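Local coordinates for putative S-adenosylmethionine-dependent methyltransferase (Bacteroides thetaiotaomicron, PDB 1WYZ), which probably transfers methyl groups from S-adenosylmethionine as an RsmI-like methyltransferase, at residues Ile32-Val37 and Thr60-Asn65; Gly75-Leu80 and Gln111-Ile116. All coordinates share one frame; numbering follows the deposited sequence.

Interaction 1: Ile32-Val37 and Thr60-Asn65; sequences IRHFIV and TFYPLN
I36 sets CG1 anti to its carbonyl carbon (chi1 -70°) and Y62 does the same with its ring carbon CG (chi1 -62°), so the CD1 end of the isoleucine and the root of the tyrosine ring cross obliquely on one face of a parallel sheet. This is the outer pair of strands in the N-terminal alpha/beta domain, whose strand order 3-2-4-1-5 is consistent with the tetrapyrrole-methylase (class III) fold: 34-37 and edge strand 62-63 are joined by helix 40-50 in a beta-alpha-beta crossover. The ladder begins with Y62 N, which donates to F35 O at 2.9 Å, almost straight (169° at the hydrogen) and nearly along the C=O axis. V37 N reaches back to Y62 O at 3.0 Å, sitting above the carbonyl plane. L64 N closes on V37 O at 2.7 Å, a more bent bond. On the face of I36 and Y62, CG2 of I36 also meets CG of L64 at 3.8 Å, and helices 70-81 and 100-110 lie over this patch. F35, V37 and F61 turn to the other side, against L47, A43 and R44 of helix 40-50. There the two phenylalanine rings are near parallel but so far slid that they barely overlap, centroids 5.9 Å apart. T60 puts OG1 in the crowded position between its N and carbonyl carbon, where it hydrogen-bonds S58 O and lies 3.9 Å from H34 CB.

Interaction 2: Gly75-Leu80 and Gln111-Ile116; sequences GYLKPL and QKLKVI
One bond grips the backbone N of L113, to O of A108, and one grips K112 N, to O of Q109. The two bonds together make a Schellman motif that ends helix 100-110, with K112 as its C-prime residue at positive phi (52°). The turn points L113 at helix 70-81. L113 carries CG anti to its own carbonyl carbon and extends CD1 beyond it (chi2 175°), so this single methyl reaches two leucines one turn apart. CD1 of L113 stands 3.6 Å from L77 CD2, the two side chains crossing obliquely. The same methyl meets L80 CD2 at 3.5 Å, and here the approach is tip to tip, because L80 swings CG anti to its backbone N (chi1 176°). L80 CD2 also lies 3.9 Å from L113 CB. In the N-terminal alpha/beta domain this is where two helices on the same face of the parallel sheet come together beside the edge strand 115-117: L77 leans on V104, I107 and A108 of helix 100-110, while L80 reaches L5 of the neighbouring strand 5-8. Two residues before L113, Q111 stretches its chain toward the helix; its OE1 rests on L77 CD2 at 3.4 Å, and NE2 makes a weak hydrogen bond to S74 OG. Past L113 the chain enters the sheet, with K114 and I116 bonded through their backbones to L5, and V115 packs against A130 of the second subunit.

How the interactions relate
Both interactions reach the same parallel sheet; helix 70-81 is one partner of interaction 2 and packs over the I36/Y62 face of interaction 1. Interaction 1 is built on backbone bonds between neighbouring strands, with apolar side chains on both faces; interaction 2, the smaller contact, is leucine packing between a helix and the turn leading to the opposite edge strand. Both are partly buried: F35, I36 and V37 in the first and L77 and L80 in the second are buried, while Q111 is exposed. They meet through Y76: its ring lies against that of Y62, with planes at about 25°, and its OH is 3.3 Å from P63 O, a probable hydrogen bond.

Interaction 1: Ile32-Val37 and Thr60-Asn65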
loop_
_atom_site.group_PDB
_atom_site.type_symbol
_atom_site.label_atom_id
_atom_site.label_comp_id
_atom_site.label_asym_id
_atom_site.label_seq_id
_atom_site.Cartn_x
_atom_site.Cartn_y
_atom_site.Cartn_z
ATOM N N ILE A 32 -8.665 8.565 21.108
ATOM C CA ILE A 32 -9.939 8.684 20.404
ATOM C C ILE A 32 -11.146 8.186 21.189
ATOM O O ILE A 32 -11.117 7.106 21.768
ATOM C CB ILE A 32 -9.867 7.939 19.075
ATOM C CG1 ILE A 32 -8.675 8.466 18.270
ATOM C CG2 ILE A 32 -11.168 8.103 18.319
ATOM C CD1 ILE A 32 -8.772 9.857 17.674
ATOM N N ARG A 33 -12.207 8.989 21.186
ATOM C CA ARG A 33 -13.450 8.675 21.890
ATOM C C ARG A 33 -14.584 8.401 20.910
ATOM O O ARG A 33 -15.594 7.798 21.273
ATOM C CB ARG A 33 -13.883 9.847 22.775
ATOM C CG ARG A 33 -12.921 10.234 23.887
ATOM C CD ARG A 33 -13.477 11.433 24.651
ATOM N NE ARG A 33 -12.669 11.787 25.814
ATOM C CZ ARG A 33 -12.963 12.776 26.654
ATOM N NH1 ARG A 33 -14.049 13.517 26.460
ATOM N NH2 ARG A 33 -12.172 13.021 27.695
ATOM N N HIS A 34 -14.415 8.868 19.673
ATOM C CA HIS A 34 -15.425 8.710 18.622
ATOM C C HIS A 34 -14.860 8.022 17.382
ATOM O O HIS A 34 -13.912 8.509 16.777
ATOM C CB HIS A 34 -15.962 10.079 18.190
ATOM C CG HIS A 34 -16.218 11.021 19.324
ATOM N ND1 HIS A 34 -15.241 11.385 20.225
ATOM C CD2 HIS A 34 -17.330 11.708 19.679
ATOM C CE1 HIS A 34 -15.737 12.256 21.085
ATOM N NE2 HIS A 34 -17.003 12.470 20.775
ATOM N N PHE A 35 -15.459 6.909 16.988
ATOM C CA PHE A 35 -14.997 6.190 15.811
ATOM C C PHE A 35 -16.078 6.131 14.743
ATOM O O PHE A 35 -17.260 6.089 15.046
ATOM C CB PHE A 35 -14.590 4.756 16.173
ATOM C CG PHE A 35 -13.547 4.674 17.242
ATOM C CD1 PHE A 35 -13.895 4.792 18.586
ATOM C CD2 PHE A 35 -12.202 4.531 16.906
ATOM C CE1 PHE A 35 -12.915 4.779 19.584
ATOM C CE2 PHE A 35 -11.207 4.517 17.906
ATOM C CZ PHE A 35 -11.565 4.641 19.242
ATOM N N ILE A 36 -15.658 6.140 13.488
ATOM C CA ILE A 36 -16.574 6.028 12.366
ATOM C C ILE A 36 -16.179 4.671 11.799
ATOM O O ILE A 36 -15.037 4.470 11.392
ATOM C CB ILE A 36 -16.349 7.154 11.328
ATOM C CG1 ILE A 36 -16.812 8.493 11.906
ATOM C CG2 ILE A 36 -17.158 6.885 10.067
ATOM C CD1 ILE A 36 -18.267 8.691 12.161
ATOM N N VAL A 37 -17.123 3.734 11.791
ATOM C CA VAL A 37 -16.831 2.377 11.338
ATOM C C VAL A 37 -17.813 1.741 10.365
ATOM O O VAL A 37 -18.959 2.174 10.232
ATOM C CB VAL A 37 -16.721 1.437 12.549
ATOM C CG1 VAL A 37 -15.565 1.868 13.445
ATOM C CG2 VAL A 37 -18.031 1.462 13.329
ATOM N N THR A 60 -20.043 5.843 20.809
ATOM C CA THR A 60 -20.215 6.973 19.915
ATOM C C THR A 60 -19.815 6.481 18.533
ATOM O O THR A 60 -19.538 7.268 17.627
ATOM C CB THR A 60 -19.318 8.157 20.325
ATOM O OG1 THR A 60 -17.993 7.680 20.581
ATOM C CG2 THR A 60 -19.863 8.833 21.573
ATOM N N PHE A 61 -19.774 5.160 18.387
ATOM C CA PHE A 61 -19.419 4.548 17.118
ATOM C C PHE A 61 -20.481 4.916 16.087
ATOM O O PHE A 61 -21.650 4.574 16.246
ATOM C CB PHE A 61 -19.367 3.026 17.248
ATOM C CG PHE A 61 -18.497 2.526 18.375
ATOM C CD1 PHE A 61 -18.920 2.619 19.703
ATOM C CD2 PHE A 61 -17.266 1.927 18.105
ATOM C CE1 PHE A 61 -18.129 2.114 20.750
ATOM C CE2 PHE A 61 -16.465 1.419 19.140
ATOM C CZ PHE A 61 -16.902 1.513 20.464
ATOM N N TYR A 62 -20.074 5.616 15.036
ATOM C CA TYR A 62 -21.000 6.015 13.981
ATOM C C TYR A 62 -20.902 5.034 12.811
ATOM O O TYR A 62 -19.834 4.883 12.207
ATOM C CB TYR A 62 -20.673 7.432 13.483
ATOM C CG TYR A 62 -20.808 8.507 14.539
ATOM C CD1 TYR A 62 -22.053 8.837 15.081
ATOM C CD2 TYR A 62 -19.687 9.189 15.009
ATOM C CE1 TYR A 62 -22.176 9.827 16.073
ATOM C CE2 TYR A 62 -19.799 10.180 16.001
ATOM C CZ TYR A 62 -21.041 10.489 16.528
ATOM O OH TYR A 62 -21.130 11.445 17.516
ATOM N N PRO A 63 -22.009 4.338 12.492
ATOM C CA PRO A 63 -22.056 3.370 11.390
ATOM C C PRO A 63 -21.917 4.066 10.040
ATOM O O PRO A 63 -22.539 5.106 9.807
ATOM C CB PRO A 63 -23.424 2.716 11.567
ATOM C CG PRO A 63 -23.640 2.783 13.038
ATOM C CD PRO A 63 -23.202 4.202 13.344
ATOM N N LEU A 64 -21.109 3.482 9.155
ATOM C CA LEU A 64 -20.857 4.053 7.831
ATOM C C LEU A 64 -21.004 3.003 6.720
ATOM O O LEU A 64 -20.581 1.857 6.883
ATOM C CB LEU A 64 -19.439 4.635 7.818
ATOM C CG LEU A 64 -19.064 5.805 6.908
ATOM C CD1 LEU A 64 -19.095 5.395 5.449
ATOM C CD2 LEU A 64 -20.016 6.946 7.176
ATOM N N ASN A 65 -21.599 3.403 5.596
ATOM C CA ASN A 65 -21.807 2.516 4.443
ATOM C C ASN A 65 -21.283 3.121 3.145
ATOM O O ASN A 65 -20.750 4.231 3.137
ATOM C CB ASN A 65 -23.297 2.217 4.249
ATOM C CG ASN A 65 -23.704 0.887 4.830
ATOM O OD1 ASN A 65 -22.997 -0.111 4.681
ATOM N ND2 ASN A 65 -24.860 0.856 5.482
#

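Interaction 2: Gly75-Leu80 and Gln111-Ile116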
loop_
_atom_site.group_PDB
_atom_site.type_symbol
_atom_site.label_atom_id
_atom_site.label_comp_id
_atom_site.label_asym_id
_atom_site.label_seq_id
_atom_site.Cartn_x
_atom_site.Cartn_y
_atom_site.Cartn_z
ATOM N N GLY A 75 -22.279 15.155 9.857
ATOM C CA GLY A 75 -22.731 15.154 11.236
ATOM C C GLY A 75 -21.813 14.290 12.069
ATOM O O GLY A 75 -21.510 14.606 13.214
ATOM N N TYR A 76 -21.362 13.191 11.485
ATOM C CA TYR A 76 -20.461 12.292 12.190
ATOM C C TYR A 76 -19.129 12.967 12.514
ATOM O O TYR A 76 -18.484 12.632 13.508
ATOM C CB TYR A 76 -20.178 11.046 11.356
ATOM C CG TYR A 76 -21.373 10.170 11.086
ATOM C CD1 TYR A 76 -22.440 10.106 11.982
ATOM C CD2 TYR A 76 -21.407 9.352 9.961
ATOM C CE1 TYR A 76 -23.512 9.242 11.756
ATOM C CE2 TYR A 76 -22.468 8.489 9.730
ATOM C CZ TYR A 76 -23.516 8.437 10.627
ATOM O OH TYR A 76 -24.565 7.581 10.385
ATOM N N LEU A 77 -18.719 13.906 11.660
ATOM C CA LEU A 77 -17.464 14.632 11.824
ATOM C C LEU A 77 -17.514 15.764 12.848
ATOM O O LEU A 77 -16.473 16.290 13.245
ATOM C CB LEU A 77 -17.012 15.199 10.473
ATOM C CG LEU A 77 -16.201 14.317 9.518
ATOM C CD1 LEU A 77 -16.837 12.965 9.374
ATOM C CD2 LEU A 77 -16.106 15.006 8.167
ATOM N N LYS A 78 -18.720 16.128 13.274
ATOM C CA LYS A 78 -18.913 17.216 14.230
ATOM C C LYS A 78 -17.961 17.196 15.419
ATOM O O LYS A 78 -17.458 18.242 15.833
ATOM C CB LYS A 78 -20.364 17.240 14.724
ATOM C CG LYS A 78 -21.355 17.597 13.649
ATOM C CD LYS A 78 -22.753 17.793 14.198
ATOM C CE LYS A 78 -23.700 18.201 13.075
ATOM N NZ LYS A 78 -25.084 18.461 13.541
ATOM N N PRO A 79 -17.718 16.015 16.003
ATOM C CA PRO A 79 -16.793 16.024 17.135
ATOM C C PRO A 79 -15.417 16.518 16.680
ATOM O O PRO A 79 -14.777 17.327 17.365
ATOM C CB PRO A 79 -16.788 14.570 17.576
ATOM C CG PRO A 79 -18.218 14.174 17.337
ATOM C CD PRO A 79 -18.470 14.749 15.952
ATOM N N LEU A 80 -14.974 16.040 15.518
ATOM C CA LEU A 80 -13.681 16.449 14.975
ATOM C C LEU A 80 -13.682 17.960 14.729
ATOM O O LEU A 80 -12.712 18.661 15.040
ATOM C CB LEU A 80 -13.385 15.710 13.664
ATOM C CG LEU A 80 -12.084 16.146 12.985
ATOM C CD1 LEU A 80 -10.970 16.203 14.014
ATOM C CD2 LEU A 80 -11.738 15.194 11.868
ATOM N N GLN A 111 -14.068 19.532 4.078
ATOM C CA GLN A 111 -14.228 20.473 5.176
ATOM C C GLN A 111 -12.863 20.874 5.710
ATOM O O GLN A 111 -12.746 21.462 6.782
ATOM C CB GLN A 111 -15.081 19.855 6.279
ATOM C CG GLN A 111 -16.469 19.496 5.783
ATOM C CD GLN A 111 -17.400 19.074 6.897
ATOM O OE1 GLN A 111 -17.079 18.192 7.682
ATOM N NE2 GLN A 111 -18.564 19.704 6.967
ATOM N N LYS A 112 -11.834 20.543 4.940
ATOM C CA LYS A 112 -10.456 20.863 5.284
ATOM C C LYS A 112 -10.062 20.422 6.696
ATOM O O LYS A 112 -9.292 21.095 7.376
ATOM C CB LYS A 112 -10.222 22.364 5.099
ATOM C CG LYS A 112 -8.797 22.822 5.308
ATOM C CD LYS A 112 -8.747 24.332 5.535
ATOM C CE LYS A 112 -7.369 24.786 6.009
ATOM N NZ LYS A 112 -6.987 24.183 7.324
ATOM N N LEU A 113 -10.600 19.288 7.138
ATOM C CA LEU A 113 -10.247 18.748 8.452
ATOM C C LEU A 113 -8.953 17.965 8.260
ATOM O O LEU A 113 -8.705 17.429 7.168
ATOM C CB LEU A 113 -11.320 17.788 8.969
ATOM C CG LEU A 113 -12.722 18.313 9.262
ATOM C CD1 LEU A 113 -13.622 17.120 9.635
ATOM C CD2 LEU A 113 -12.672 19.376 10.370
ATOM N N LYS A 114 -8.141 17.893 9.315
ATOM C CA LYS A 114 -6.870 17.163 9.270
ATOM C C LYS A 114 -7.079 15.650 9.236
ATOM O O LYS A 114 -7.803 15.082 10.056
ATOM C CB LYS A 114 -5.996 17.523 10.481
ATOM C CG LYS A 114 -4.692 16.748 10.572
ATOM C CD LYS A 114 -3.850 16.998 9.354
ATOM C CE LYS A 114 -2.436 16.521 9.562
ATOM N NZ LYS A 114 -1.815 17.217 10.719
ATOM N N VAL A 115 -6.415 15.010 8.284
ATOM C CA VAL A 115 -6.506 13.571 8.103
ATOM C C VAL A 115 -5.101 12.980 8.221
ATOM O O VAL A 115 -4.129 13.532 7.688
ATOM C CB VAL A 115 -7.079 13.233 6.700
ATOM C CG1 VAL A 115 -7.228 11.724 6.525
ATOM C CG2 VAL A 115 -8.400 13.928 6.518
ATOM N N ILE A 116 -4.990 11.866 8.933
ATOM C CA ILE A 116 -3.703 11.222 9.089
ATOM C C ILE A 116 -3.846 9.701 9.098
ATOM O O ILE A 116 -4.496 9.120 9.966
ATOM C CB ILE A 116 -2.986 11.766 10.357
ATOM C CG1 ILE A 116 -1.894 10.805 10.810
ATOM C CG2 ILE A 116 -3.998 12.069 11.432
ATOM C CD1 ILE A 116 -0.913 11.379 11.829
#